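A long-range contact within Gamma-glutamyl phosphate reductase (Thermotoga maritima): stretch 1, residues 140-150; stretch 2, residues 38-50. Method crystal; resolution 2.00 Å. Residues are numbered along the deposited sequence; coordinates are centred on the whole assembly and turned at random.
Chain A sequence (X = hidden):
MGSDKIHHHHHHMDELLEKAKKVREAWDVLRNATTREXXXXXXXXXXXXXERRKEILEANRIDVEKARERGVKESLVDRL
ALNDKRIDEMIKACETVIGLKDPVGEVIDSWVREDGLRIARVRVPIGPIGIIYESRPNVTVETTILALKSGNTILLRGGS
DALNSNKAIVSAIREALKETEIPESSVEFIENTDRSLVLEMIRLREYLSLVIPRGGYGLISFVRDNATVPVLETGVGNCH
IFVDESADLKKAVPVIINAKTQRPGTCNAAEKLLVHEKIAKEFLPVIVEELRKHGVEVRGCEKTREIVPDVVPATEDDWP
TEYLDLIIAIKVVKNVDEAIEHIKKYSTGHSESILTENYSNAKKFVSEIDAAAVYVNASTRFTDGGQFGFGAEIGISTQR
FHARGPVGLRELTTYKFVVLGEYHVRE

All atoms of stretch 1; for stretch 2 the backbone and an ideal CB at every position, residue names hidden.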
ATOM      1  N   THR A 140       5.394  12.088   1.221  1.00 17.89           N
ATOM      2  CA  THR A 140       5.518  13.164   0.254  1.00 16.78           C
ATOM      3  C   THR A 140       6.508  12.842  -0.869  1.00 16.84           C
ATOM      4  O   THR A 140       6.210  13.018  -2.038  1.00 16.01           O
ATOM      5  CB  THR A 140       5.931  14.444   1.005  1.00 17.54           C
ATOM      6  OG1 THR A 140       4.907  14.770   1.966  1.00 17.39           O
ATOM      7  CG2 THR A 140       6.029  15.658   0.083  1.00 16.48           C
ATOM      8  N   VAL A 141       7.695  12.418  -0.505  1.00 15.44           N
ATOM      9  CA  VAL A 141       8.677  11.979  -1.468  1.00 16.25           C
ATOM     10  C   VAL A 141       8.342  10.648  -2.139  1.00 16.05           C
ATOM     11  O   VAL A 141       8.397  10.543  -3.384  1.00 15.89           O
ATOM     12  CB  VAL A 141      10.059  11.911  -0.825  1.00 16.16           C
ATOM     13  CG1 VAL A 141      11.084  11.229  -1.762  1.00 17.60           C
ATOM     14  CG2 VAL A 141      10.516  13.333  -0.447  1.00 17.62           C
ATOM     15  N   GLU A 142       7.985   9.655  -1.337  1.00 16.01           N
ATOM     16  CA  GLU A 142       7.762   8.313  -1.850  1.00 16.54           C
ATOM     17  C   GLU A 142       6.738   8.306  -2.968  1.00 16.01           C
ATOM     18  O   GLU A 142       6.973   7.701  -3.996  1.00 16.58           O
ATOM     19  CB  GLU A 142       7.308   7.388  -0.742  1.00 16.98           C
ATOM     20  CG  GLU A 142       8.405   7.085   0.254  1.00 20.73           C
ATOM     21  CD  GLU A 142       7.882   6.438   1.512  1.00 25.82           C
ATOM     22  OE1 GLU A 142       6.675   6.050   1.523  1.00 26.60           O
ATOM     23  OE2 GLU A 142       8.692   6.338   2.484  1.00 27.90           O
ATOM     24  N   THR A 143       5.612   8.989  -2.784  1.00 15.09           N
ATOM     25  CA  THR A 143       4.564   8.960  -3.787  1.00 14.39           C
ATOM     26  C   THR A 143       4.954   9.763  -4.983  1.00 13.68           C
ATOM     27  O   THR A 143       4.730   9.312  -6.096  1.00 14.21           O
ATOM     28  CB  THR A 143       3.220   9.433  -3.225  1.00 15.48           C
ATOM     29  OG1 THR A 143       3.350  10.726  -2.618  1.00 12.84           O
ATOM     30  CG2 THR A 143       2.767   8.501  -2.091  1.00 15.07           C
ATOM     31  N   THR A 144       5.572  10.931  -4.755  1.00 13.36           N
ATOM     32  CA  THR A 144       6.021  11.808  -5.830  1.00 13.49           C
ATOM     33  C   THR A 144       6.947  11.100  -6.803  1.00 13.89           C
ATOM     34  O   THR A 144       6.746  11.149  -8.036  1.00 15.82           O
ATOM     35  CB  THR A 144       6.720  13.041  -5.230  1.00 13.36           C
ATOM     36  OG1 THR A 144       5.756  13.901  -4.583  1.00 13.47           O
ATOM     37  CG2 THR A 144       7.305  13.894  -6.329  1.00 14.08           C
ATOM     38  N   ILE A 145       7.916  10.386  -6.279  1.00 12.96           N
ATOM     39  CA  ILE A 145       8.920   9.790  -7.142  1.00 13.53           C
ATOM     40  C   ILE A 145       8.366   8.615  -7.900  1.00 14.15           C
ATOM     41  O   ILE A 145       8.756   8.379  -9.036  1.00 14.67           O
ATOM     42  CB  ILE A 145      10.230   9.441  -6.381  1.00 13.30           C
ATOM     43  CG1 ILE A 145       9.984   8.392  -5.292  1.00 14.30           C
ATOM     44  CG2 ILE A 145      10.912  10.715  -5.866  1.00 12.98           C
ATOM     45  CD1 ILE A 145      11.238   7.966  -4.576  1.00 14.38           C
ATOM     46  N   LEU A 146       7.438   7.880  -7.301  1.00 14.11           N
ATOM     47  CA  LEU A 146       6.780   6.828  -8.024  1.00 14.42           C
ATOM     48  C   LEU A 146       5.913   7.395  -9.150  1.00 14.58           C
ATOM     49  O   LEU A 146       5.885   6.842 -10.247  1.00 14.61           O
ATOM     50  CB  LEU A 146       5.949   5.992  -7.091  1.00 15.19           C
ATOM     51  CG  LEU A 146       6.751   4.951  -6.319  1.00 15.68           C
ATOM     52  CD1 LEU A 146       5.917   4.369  -5.199  1.00 16.68           C
ATOM     53  CD2 LEU A 146       7.233   3.806  -7.225  1.00 16.73           C
ATOM     54  N   ALA A 147       5.189   8.488  -8.869  1.00 14.58           N
ATOM     55  CA  ALA A 147       4.372   9.122  -9.877  1.00 14.27           C
ATOM     56  C   ALA A 147       5.229   9.668 -11.030  1.00 14.20           C
ATOM     57  O   ALA A 147       4.951   9.423 -12.201  1.00 13.67           O
ATOM     58  CB  ALA A 147       3.548  10.233  -9.270  1.00 13.52           C
ATOM     59  N   LEU A 148       6.242  10.443 -10.702  1.00 12.93           N
ATOM     60  CA  LEU A 148       7.044  11.065 -11.730  1.00 14.75           C
ATOM     61  C   LEU A 148       7.694  10.001 -12.641  1.00 15.45           C
ATOM     62  O   LEU A 148       7.700  10.169 -13.858  1.00 15.66           O
ATOM     63  CB  LEU A 148       8.125  11.966 -11.109  1.00 14.78           C
ATOM     64  CG  LEU A 148       7.688  13.250 -10.368  1.00 15.26           C
ATOM     65  CD1 LEU A 148       8.903  14.055  -9.940  1.00 18.15           C
ATOM     66  CD2 LEU A 148       6.739  14.072 -11.170  1.00 17.07           C
ATOM     67  N   LYS A 149       8.215   8.926 -12.037  1.00 14.80           N
ATOM     68  CA  LYS A 149       8.926   7.901 -12.773  1.00 15.06           C
ATOM     69  C   LYS A 149       8.006   7.272 -13.788  1.00 14.98           C
ATOM     70  O   LYS A 149       8.443   6.922 -14.898  1.00 15.54           O
ATOM     71  CB  LYS A 149       9.414   6.819 -11.864  1.00 14.79           C
ATOM     72  CG  LYS A 149      10.111   5.639 -12.566  1.00 15.16           C
ATOM     73  CD  LYS A 149      11.558   5.934 -12.890  1.00 15.17           C
ATOM     74  CE  LYS A 149      12.229   4.778 -13.684  1.00 15.86           C
ATOM     75  NZ  LYS A 149      13.661   4.620 -13.345  1.00 13.39           N
ATOM     76  N   SER A 150       6.753   7.088 -13.387  1.00 14.73           N
ATOM     77  CA  SER A 150       5.755   6.479 -14.243  1.00 14.50           C
ATOM     78  C   SER A 150       5.060   7.469 -15.169  1.00 14.15           C
ATOM     79  O   SER A 150       4.088   7.120 -15.835  1.00 13.22           O
ATOM     80  CB  SER A 150       4.758   5.644 -13.428  1.00 14.78           C
ATOM     81  OG  SER A 150       4.127   6.380 -12.423  1.00 15.79           O
ATOM     82  N   UNK A  38      13.264  11.942 -16.573  1.00 17.22           N
ATOM     83  CA  UNK A  38      12.541  11.690 -15.336  1.00 15.78           C
ATOM     84  C   UNK A  38      13.531  11.234 -14.233  1.00 15.08           C
ATOM     85  O   UNK A  38      13.432  11.684 -13.100  1.00 14.58           O
ATOM     86  CB  UNK A  38      11.453  10.639 -15.562  1.00 15.78           C
ATOM     87  N   UNK A  39      14.475  10.369 -14.569  1.00 15.06           N
ATOM     88  CA  UNK A  39      15.545   9.945 -13.668  1.00 15.36           C
ATOM     89  C   UNK A  39      16.441  11.130 -13.220  1.00 15.11           C
ATOM     90  O   UNK A  39      16.893  11.179 -12.072  1.00 15.14           O
ATOM     91  CB  UNK A  39      16.398   8.877 -14.356  1.00 15.36           C
ATOM     92  N   UNK A  40      16.716  12.042 -14.127  1.00 15.37           N
ATOM     93  CA  UNK A  40      17.483  13.262 -13.821  1.00 16.96           C
ATOM     94  C   UNK A  40      16.728  14.106 -12.767  1.00 16.52           C
ATOM     95  O   UNK A  40      17.327  14.530 -11.766  1.00 14.89           O
ATOM     96  CB  UNK A  40      17.721  14.079 -15.092  1.00 16.96           C
ATOM     97  N   UNK A  41      15.425  14.294 -12.975  1.00 15.82           N
ATOM     98  CA  UNK A  41      14.558  14.989 -12.004  1.00 16.22           C
ATOM     99  C   UNK A  41      14.590  14.322 -10.620  1.00 15.82           C
ATOM    100  O   UNK A  41      14.708  15.020  -9.627  1.00 16.23           O
ATOM    101  CB  UNK A  41      13.119  15.027 -12.522  1.00 16.22           C
ATOM    102  N   UNK A  42      14.519  12.997 -10.578  1.00 15.78           N
ATOM    103  CA  UNK A  42      14.490  12.232  -9.338  1.00 15.65           C
ATOM    104  C   UNK A  42      15.850  12.275  -8.641  1.00 16.17           C
ATOM    105  O   UNK A  42      15.922  12.362  -7.410  1.00 15.06           O
ATOM    106  CB  UNK A  42      14.081  10.784  -9.615  1.00 15.65           C
ATOM    107  N   UNK A  43      16.921  12.265  -9.423  1.00 16.10           N
ATOM    108  CA  UNK A  43      18.263  12.422  -8.890  1.00 16.65           C
ATOM    109  C   UNK A  43      18.432  13.812  -8.256  1.00 15.90           C
ATOM    110  O   UNK A  43      19.006  13.941  -7.165  1.00 13.01           O
ATOM    111  CB  UNK A  43      19.300  12.205  -9.994  1.00 16.65           C
ATOM    112  N   UNK A  44      17.977  14.843  -8.966  1.00 14.62           N
ATOM    113  CA  UNK A  44      17.981  16.188  -8.437  1.00 15.38           C
ATOM    114  C   UNK A  44      17.105  16.333  -7.184  1.00 15.11           C
ATOM    115  O   UNK A  44      17.445  17.152  -6.301  1.00 15.02           O
ATOM    116  CB  UNK A  44      17.512  17.163  -9.519  1.00 15.38           C
ATOM    117  N   UNK A  45      15.973  15.607  -7.135  1.00 13.10           N
ATOM    118  CA  UNK A  45      15.160  15.577  -5.942  1.00 12.33           C
ATOM    119  C   UNK A  45      16.018  15.083  -4.754  1.00 13.78           C
ATOM    120  O   UNK A  45      16.078  15.733  -3.703  1.00 13.22           O
ATOM    121  CB  UNK A  45      13.935  14.685  -6.152  1.00 12.33           C
ATOM    122  N   UNK A  46      16.685  13.961  -4.933  1.00 14.41           N
ATOM    123  CA  UNK A  46      17.633  13.422  -3.934  1.00 15.39           C
ATOM    124  C   UNK A  46      18.691  14.455  -3.496  1.00 15.88           C
ATOM    125  O   UNK A  46      18.966  14.646  -2.294  1.00 15.55           O
ATOM    126  CB  UNK A  46      18.336  12.188  -4.504  1.00 15.39           C
ATOM    127  N   UNK A  47      19.234  15.165  -4.469  1.00 16.58           N
ATOM    128  CA  UNK A  47      20.250  16.166  -4.216  1.00 17.56           C
ATOM    129  C   UNK A  47      19.704  17.383  -3.436  1.00 17.66           C
ATOM    130  O   UNK A  47      20.346  17.863  -2.496  1.00 16.46           O
ATOM    131  CB  UNK A  47      20.853  16.623  -5.546  1.00 17.56           C
ATOM    132  N   UNK A  48      18.514  17.846  -3.795  1.00 16.15           N
ATOM    133  CA  UNK A  48      17.947  18.999  -3.132  1.00 17.01           C
ATOM    134  C   UNK A  48      17.507  18.640  -1.703  1.00 16.48           C
ATOM    135  O   UNK A  48      17.658  19.463  -0.820  1.00 17.03           O
ATOM    136  CB  UNK A  48      16.768  19.544  -3.940  1.00 17.01           C
ATOM    137  N   UNK A  49      16.990  17.430  -1.492  1.00 15.93           N
ATOM    138  CA  UNK A  49      16.669  16.978  -0.154  1.00 17.09           C
ATOM    139  C   UNK A  49      17.938  16.989   0.705  1.00 17.06           C
ATOM    140  O   UNK A  49      17.935  17.497   1.828  1.00 17.46           O
ATOM    141  CB  UNK A  49      16.043  15.582  -0.190  1.00 17.09           C
ATOM    142  N   UNK A  50      19.023  16.468   0.152  1.00 17.62           N
ATOM    143  CA  UNK A  50      20.323  16.458   0.823  1.00 18.92           C
ATOM    144  C   UNK A  50      20.762  17.881   1.191  1.00 19.62           C
ATOM    145  O   UNK A  50      21.105  18.151   2.325  1.00 19.76           O
ATOM    146  CB  UNK A  50      21.375  15.795  -0.069  1.00 18.92           C
TER

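Stretch 2 is helical throughout, and its axis runs nearly antiparallel to helix 140-149, at 164° with a closest approach of 9.8 Å. A face repeating every three or four residues must therefore meet Val141, Ile145, Leu148 and Lys149.

At position 38 CA-to-CB points toward stretch 1, where the helix is ending: the ideal CB lies 4.1 Å from Leu148 O. The last carbonyls of a helix lack amide partners within it, so a long donor such as lysine, arginine or glutamine would suit. The residue is Lys38. Its chain passes the end of the helix, with CD 3.2 Å from Leu148 O, and its NZ donates a hydrogen bond to Lys149 O at 2.9 Å.

Position 39 points sideways, but its ideal CB is 5.2 Å from Lys149 NZ. A short acceptor fits: asparagine or aspartate, perhaps a longer glutamate or glutamine. It is Asn39, and OD1 accepts a hydrogen bond from Lys149 NZ at 2.9 Å. A water joins the same pair, accepting from Asn39 ND2 at 3.2 Å and from Lys149 NZ at 2.9 Å.

Position 40 is out of reach, so polar chains would do; it is Lys40, extended.

Position 41 points toward stretch 1, its ideal CB 5.0 Å from Leu148 CD1. A small apolar residue is reasonable, and Ala41 makes no close contact.

Position 42 faces the middle of the other helix: its CA is 6.5 Å from Ile145 CA, and its ideal CB is 4.9 Å from Ile145 CG2. Isoleucine, leucine, valine or methionine could pack here. Ile42 places CG2 4.1 Å from Ile145 CG2, while its CD1 reaches Lys149 CB at 4.0 Å.

Positions 43 and 44 lie out of reach and would tolerate polar chains; they are Lys43 and Lys44.

Position 45 again points toward stretch 1, between Ile145 and Leu148, which offer only carbon from their side chains. A branched or long aliphatic residue suits. Ile45 brings its CD1 3.8 Å from Leu148 CD1 and 4.2 Å from Ile145 CG2.

Stretch 1 sets no demand at 46, 47 or 48, where small or polar residues would serve; they are Ala46, Glu47 and Lys48.

Position 49 points toward stretch 1, yet no atom of stretch 1 lies within 5.5 Å of its ideal CB. An aliphatic chain longer than alanine is needed to reach Val141: leucine, isoleucine or methionine. Leu49 does so, CD1 lying 3.9 Å from Val141 CG2.

Position 50, out of reach, would accept any polar residue; it is Asp50.

Stretch 2 38-50: KNKAIKKIAEKLD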
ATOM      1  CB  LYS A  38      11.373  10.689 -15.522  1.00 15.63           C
ATOM      2  CG  LYS A  38      10.345  11.083 -16.617  1.00 12.99           C
ATOM      3  CD  LYS A  38       9.169  10.097 -16.744  1.00 14.36           C
ATOM      4  CE  LYS A  38       9.555   8.777 -17.398  1.00 16.16           C
ATOM      5  NZ  LYS A  38       8.448   7.846 -17.602  1.00 14.23           N
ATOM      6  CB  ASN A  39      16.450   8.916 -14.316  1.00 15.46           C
ATOM      7  CG  ASN A  39      15.847   7.538 -14.380  1.00 15.93           C
ATOM      8  OD1 ASN A  39      14.808   7.247 -13.749  1.00 14.94           O
ATOM      9  ND2 ASN A  39      16.499   6.655 -15.176  1.00 12.90           N
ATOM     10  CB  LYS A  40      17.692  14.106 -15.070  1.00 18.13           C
ATOM     11  CG  LYS A  40      18.737  15.205 -14.936  1.00 20.56           C
ATOM     12  CD  LYS A  40      18.711  16.143 -16.132  1.00 23.15           C
ATOM     13  CE  LYS A  40      19.477  17.468 -15.814  1.00 26.47           C
ATOM     14  NZ  LYS A  40      19.678  18.340 -17.011  1.00 28.50           N
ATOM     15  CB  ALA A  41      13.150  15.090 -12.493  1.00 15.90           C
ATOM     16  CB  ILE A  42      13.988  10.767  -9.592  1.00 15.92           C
ATOM     17  CG1 ILE A  42      12.536  10.801 -10.080  1.00 16.40           C
ATOM     18  CG2 ILE A  42      14.103   9.924  -8.332  1.00 16.25           C
ATOM     19  CD1 ILE A  42      12.004   9.503 -10.538  1.00 17.28           C
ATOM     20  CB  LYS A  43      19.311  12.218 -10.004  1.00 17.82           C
ATOM     21  CG  LYS A  43      20.763  12.464  -9.599  1.00 21.22           C
ATOM     22  CD  LYS A  43      21.182  11.542  -8.458  1.00 25.98           C
ATOM     23  CE  LYS A  43      22.668  11.181  -8.455  1.00 29.26           C
ATOM     24  NZ  LYS A  43      22.949  10.123  -7.388  1.00 30.60           N
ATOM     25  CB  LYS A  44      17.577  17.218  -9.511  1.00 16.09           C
ATOM     26  CG  LYS A  44      18.703  17.357 -10.540  1.00 19.43           C
ATOM     27  CD  LYS A  44      18.359  18.143 -11.761  1.00 25.66           C
ATOM     28  CE  LYS A  44      19.669  18.564 -12.487  1.00 26.58           C
ATOM     29  NZ  LYS A  44      20.509  19.491 -11.683  1.00 30.58           N
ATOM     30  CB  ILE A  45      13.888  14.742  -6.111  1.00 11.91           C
ATOM     31  CG1 ILE A  45      12.861  15.455  -6.989  1.00 11.51           C
ATOM     32  CG2 ILE A  45      13.267  14.422  -4.712  1.00 10.91           C
ATOM     33  CD1 ILE A  45      11.673  14.590  -7.352  1.00 11.01           C
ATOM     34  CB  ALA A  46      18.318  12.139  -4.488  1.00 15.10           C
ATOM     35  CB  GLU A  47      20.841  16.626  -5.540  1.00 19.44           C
ATOM     36  CG  GLU A  47      21.773  15.599  -6.176  1.00 21.46           C
ATOM     37  CD  GLU A  47      22.201  15.990  -7.579  1.00 24.38           C
ATOM     38  OE1 GLU A  47      21.812  17.085  -8.064  1.00 22.49           O
ATOM     39  OE2 GLU A  47      22.947  15.193  -8.183  1.00 27.77           O
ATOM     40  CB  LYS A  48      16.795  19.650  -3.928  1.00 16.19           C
ATOM     41  CG  LYS A  48      17.226  20.331  -5.226  1.00 19.35           C
ATOM     42  CD  LYS A  48      18.004  21.649  -4.996  1.00 21.99           C
ATOM     43  CE  LYS A  48      18.844  22.072  -6.213  1.00 25.84           C
ATOM     44  NZ  LYS A  48      19.406  23.481  -5.990  1.00 29.94           N
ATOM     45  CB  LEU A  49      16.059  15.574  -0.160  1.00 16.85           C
ATOM     46  CG  LEU A  49      14.664  15.329  -0.749  1.00 16.35           C
ATOM     47  CD1 LEU A  49      14.397  13.857  -0.774  1.00 15.36           C
ATOM     48  CD2 LEU A  49      13.583  16.044   0.032  1.00 17.28           C
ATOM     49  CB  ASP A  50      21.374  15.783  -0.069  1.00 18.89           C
ATOM     50  CG  ASP A  50      22.730  15.587   0.630  1.00 21.08           C
ATOM     51  OD1 ASP A  50      22.772  15.213   1.823  1.00 21.78           O
ATOM     52  OD2 ASP A  50      23.821  15.796   0.047  1.00 26.40           O
TER
HETATM   53  O   HOH W   1      15.317   3.708 -15.585  1.00 28.00           O
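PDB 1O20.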